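Local structure of LpxE (Aquifex aeolicus, 6EBU) at residues Ile65-Leu70 against Ala113-Thr118. The protein probably removes the 1-phosphate group of lipid A, as a membrane phosphatase of the PAP2 family. The protein carries 1 engineered substitution. Numbering follows the deposited sequence.
Sequences ILAIML and AFTIAT. Engineered in segment 65-70: Met69 (natural residue Ile).
Ala67 and Ile68 of helix 61-82, a predicted transmembrane helix, pack on Thr115 of helix 108-121 within the helical bundle of the PAP2 fold. The contact is small and wholly apolar. Thr115 meets both neighbours chiefly with its methyl CG2. Thr115 CG2 points almost straight at Ala67 CB and meets that methyl from the side, at 3.4 Å. The CA atoms of Ala67 and Thr115 lie 6.6 Å apart. Ile68 reaches the same methyl group with the end of its longer branch, CD1 to Thr115 CG2 being 3.7 Å. Thr115 CB is a second, longer approach to Ile68 CD1, at 4.0 Å. The CA-CB bond of Ile68 runs past the other helix, and chi2 of -62° brings CD1 over to Thr115.

The Thr115 rotamer separates its two branches. With chi1 at -56°, CG2 lies anti to the backbone N and faces helix 61-82. OG1 turns back along its own helix and hydrogen-bonds to Ala111 O, so its proton is used within that helix. Thr118 does likewise: its OG1 bonds to Phe114 O at 2.7 Å, and this carbonyl also accepts from Thr118 N, on the opposite face of its plane.

Ala67 also touches Ser168 of helix 151-170, and Ile68 touches Leu46 of helix 46-56. An alanine, an isoleucine end and a threonine methyl form close apolar helix packing, as in the cores of polytopic membrane proteins.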
ATOM      1  N   ILE A  65      -1.349   8.998  13.689  1.00 34.15           N
ATOM      2  CA  ILE A  65      -0.662  10.166  13.140  1.00 33.99           C
ATOM      3  C   ILE A  65       0.847   9.956  13.154  1.00 37.59           C
ATOM      4  O   ILE A  65       1.539  10.256  12.174  1.00 41.03           O
ATOM      5  CB  ILE A  65      -1.065  11.438  13.907  1.00 51.78           C
ATOM      6  CG1 ILE A  65      -2.528  11.792  13.628  1.00 43.82           C
ATOM      7  CG2 ILE A  65      -0.158  12.603  13.529  1.00 41.15           C
ATOM      8  CD1 ILE A  65      -3.009  13.011  14.376  1.00 48.50           C
ATOM      9  N   LEU A  66       1.382   9.424  14.256  1.00 41.05           N
ATOM     10  CA  LEU A  66       2.822   9.205  14.324  1.00 40.17           C
ATOM     11  C   LEU A  66       3.256   8.091  13.378  1.00 38.03           C
ATOM     12  O   LEU A  66       4.327   8.169  12.767  1.00 39.65           O
ATOM     13  CB  LEU A  66       3.235   8.901  15.766  1.00 40.53           C
ATOM     14  CG  LEU A  66       4.488   8.057  16.010  1.00 51.47           C
ATOM     15  CD1 LEU A  66       5.737   8.858  15.664  1.00 48.34           C
ATOM     16  CD2 LEU A  66       4.542   7.591  17.461  1.00 55.19           C
ATOM     17  N   ALA A  67       2.430   7.056  13.226  1.00 34.24           N
ATOM     18  CA  ALA A  67       2.779   5.964  12.322  1.00 36.86           C
ATOM     19  C   ALA A  67       2.751   6.416  10.869  1.00 40.35           C
ATOM     20  O   ALA A  67       3.636   6.055  10.084  1.00 43.24           O
ATOM     21  CB  ALA A  67       1.835   4.783  12.539  1.00 36.08           C
ATOM     22  N   ILE A  68       1.743   7.207  10.493  1.00 42.40           N
ATOM     23  CA  ILE A  68       1.675   7.725   9.131  1.00 37.73           C
ATOM     24  C   ILE A  68       2.866   8.631   8.851  1.00 39.48           C
ATOM     25  O   ILE A  68       3.470   8.572   7.775  1.00 43.90           O
ATOM     26  CB  ILE A  68       0.335   8.448   8.900  1.00 37.37           C
ATOM     27  CG1 ILE A  68      -0.813   7.438   8.862  1.00 41.63           C
ATOM     28  CG2 ILE A  68       0.373   9.248   7.611  1.00 32.82           C
ATOM     29  CD1 ILE A  68      -0.702   6.432   7.741  1.00 39.87           C
ATOM     30  N   MET A  69       3.232   9.475   9.820  1.00 40.63           N
ATOM     31  CA  MET A  69       4.422  10.306   9.670  1.00 41.59           C
ATOM     32  C   MET A  69       5.664   9.451   9.463  1.00 43.19           C
ATOM     33  O   MET A  69       6.506   9.759   8.610  1.00 43.63           O
ATOM     34  CB  MET A  69       4.598  11.198  10.897  1.00 47.19           C
ATOM     35  CG  MET A  69       3.867  12.522  10.834  1.00 52.91           C
ATOM     36  SD  MET A  69       4.130  13.488  12.335  1.00 70.27           S
ATOM     37  CE  MET A  69       5.918  13.417  12.479  1.00 37.68           C
ATOM     38  N   LEU A  70       5.795   8.370  10.237  1.00 42.65           N
ATOM     39  CA  LEU A  70       6.957   7.495  10.104  1.00 42.50           C
ATOM     40  C   LEU A  70       6.995   6.836   8.729  1.00 45.89           C
ATOM     41  O   LEU A  70       8.013   6.898   8.030  1.00 41.65           O
ATOM     42  CB  LEU A  70       6.946   6.434  11.207  1.00 40.79           C
ATOM     43  CG  LEU A  70       7.255   6.880  12.637  1.00 53.56           C
ATOM     44  CD1 LEU A  70       7.053   5.727  13.613  1.00 46.01           C
ATOM     45  CD2 LEU A  70       8.669   7.431  12.737  1.00 53.73           C
ATOM     46  N   ALA A 113      -1.879   1.761   3.904  1.00 29.29           N
ATOM     47  CA  ALA A 113      -2.976   0.847   4.202  1.00 34.53           C
ATOM     48  C   ALA A 113      -2.598  -0.134   5.304  1.00 30.07           C
ATOM     49  O   ALA A 113      -3.405  -0.418   6.197  1.00 36.81           O
ATOM     50  CB  ALA A 113      -3.398   0.103   2.935  1.00 28.87           C
ATOM     51  N   PHE A 114      -1.371  -0.657   5.269  1.00 34.47           N
ATOM     52  CA  PHE A 114      -0.928  -1.551   6.333  1.00 37.15           C
ATOM     53  C   PHE A 114      -0.620  -0.791   7.616  1.00 36.93           C
ATOM     54  O   PHE A 114      -0.719  -1.363   8.706  1.00 41.06           O
ATOM     55  CB  PHE A 114       0.293  -2.355   5.877  1.00 41.96           C
ATOM     56  CG  PHE A 114      -0.063  -3.608   5.127  1.00 38.16           C
ATOM     57  CD1 PHE A 114      -0.302  -3.568   3.762  1.00 28.26           C
ATOM     58  CD2 PHE A 114      -0.184  -4.818   5.789  1.00 36.68           C
ATOM     59  CE1 PHE A 114      -0.641  -4.718   3.069  1.00 40.99           C
ATOM     60  CE2 PHE A 114      -0.522  -5.973   5.102  1.00 36.27           C
ATOM     61  CZ  PHE A 114      -0.751  -5.922   3.740  1.00 35.34           C
ATOM     62  N   THR A 115      -0.259   0.488   7.510  1.00 35.60           N
ATOM     63  CA  THR A 115      -0.134   1.324   8.700  1.00 36.23           C
ATOM     64  C   THR A 115      -1.490   1.522   9.363  1.00 33.13           C
ATOM     65  O   THR A 115      -1.620   1.416  10.589  1.00 39.63           O
ATOM     66  CB  THR A 115       0.476   2.677   8.333  1.00 40.87           C
ATOM     67  OG1 THR A 115       1.729   2.479   7.670  1.00 41.96           O
ATOM     68  CG2 THR A 115       0.692   3.505   9.571  1.00 35.42           C
ATOM     69  N   ILE A 116      -2.512   1.822   8.562  1.00 37.78           N
ATOM     70  CA  ILE A 116      -3.867   1.956   9.086  1.00 34.17           C
ATOM     71  C   ILE A 116      -4.315   0.650   9.731  1.00 35.16           C
ATOM     72  O   ILE A 116      -4.814   0.634  10.862  1.00 34.71           O
ATOM     73  CB  ILE A 116      -4.826   2.393   7.964  1.00 36.20           C
ATOM     74  CG1 ILE A 116      -4.482   3.807   7.492  1.00 29.53           C
ATOM     75  CG2 ILE A 116      -6.276   2.296   8.423  1.00 30.89           C
ATOM     76  CD1 ILE A 116      -5.201   4.225   6.225  1.00 25.44           C
ATOM     77  N   ALA A 117      -4.127  -0.467   9.023  1.00 30.26           N
ATOM     78  CA  ALA A 117      -4.602  -1.749   9.534  1.00 35.77           C
ATOM     79  C   ALA A 117      -3.853  -2.162  10.796  1.00 33.31           C
ATOM     80  O   ALA A 117      -4.445  -2.754  11.703  1.00 40.37           O
ATOM     81  CB  ALA A 117      -4.476  -2.825   8.455  1.00 30.68           C
ATOM     82  N   THR A 118      -2.555  -1.865  10.877  1.00 34.05           N
ATOM     83  CA  THR A 118      -1.781  -2.262  12.051  1.00 33.55           C
ATOM     84  C   THR A 118      -2.210  -1.476  13.286  1.00 36.92           C
ATOM     85  O   THR A 118      -2.436  -2.056  14.355  1.00 41.03           O
ATOM     86  CB  THR A 118      -0.285  -2.076  11.782  1.00 40.85           C
ATOM     87  OG1 THR A 118       0.132  -2.971  10.744  1.00 35.92           O
ATOM     88  CG2 THR A 118       0.529  -2.350  13.035  1.00 35.57           C
TER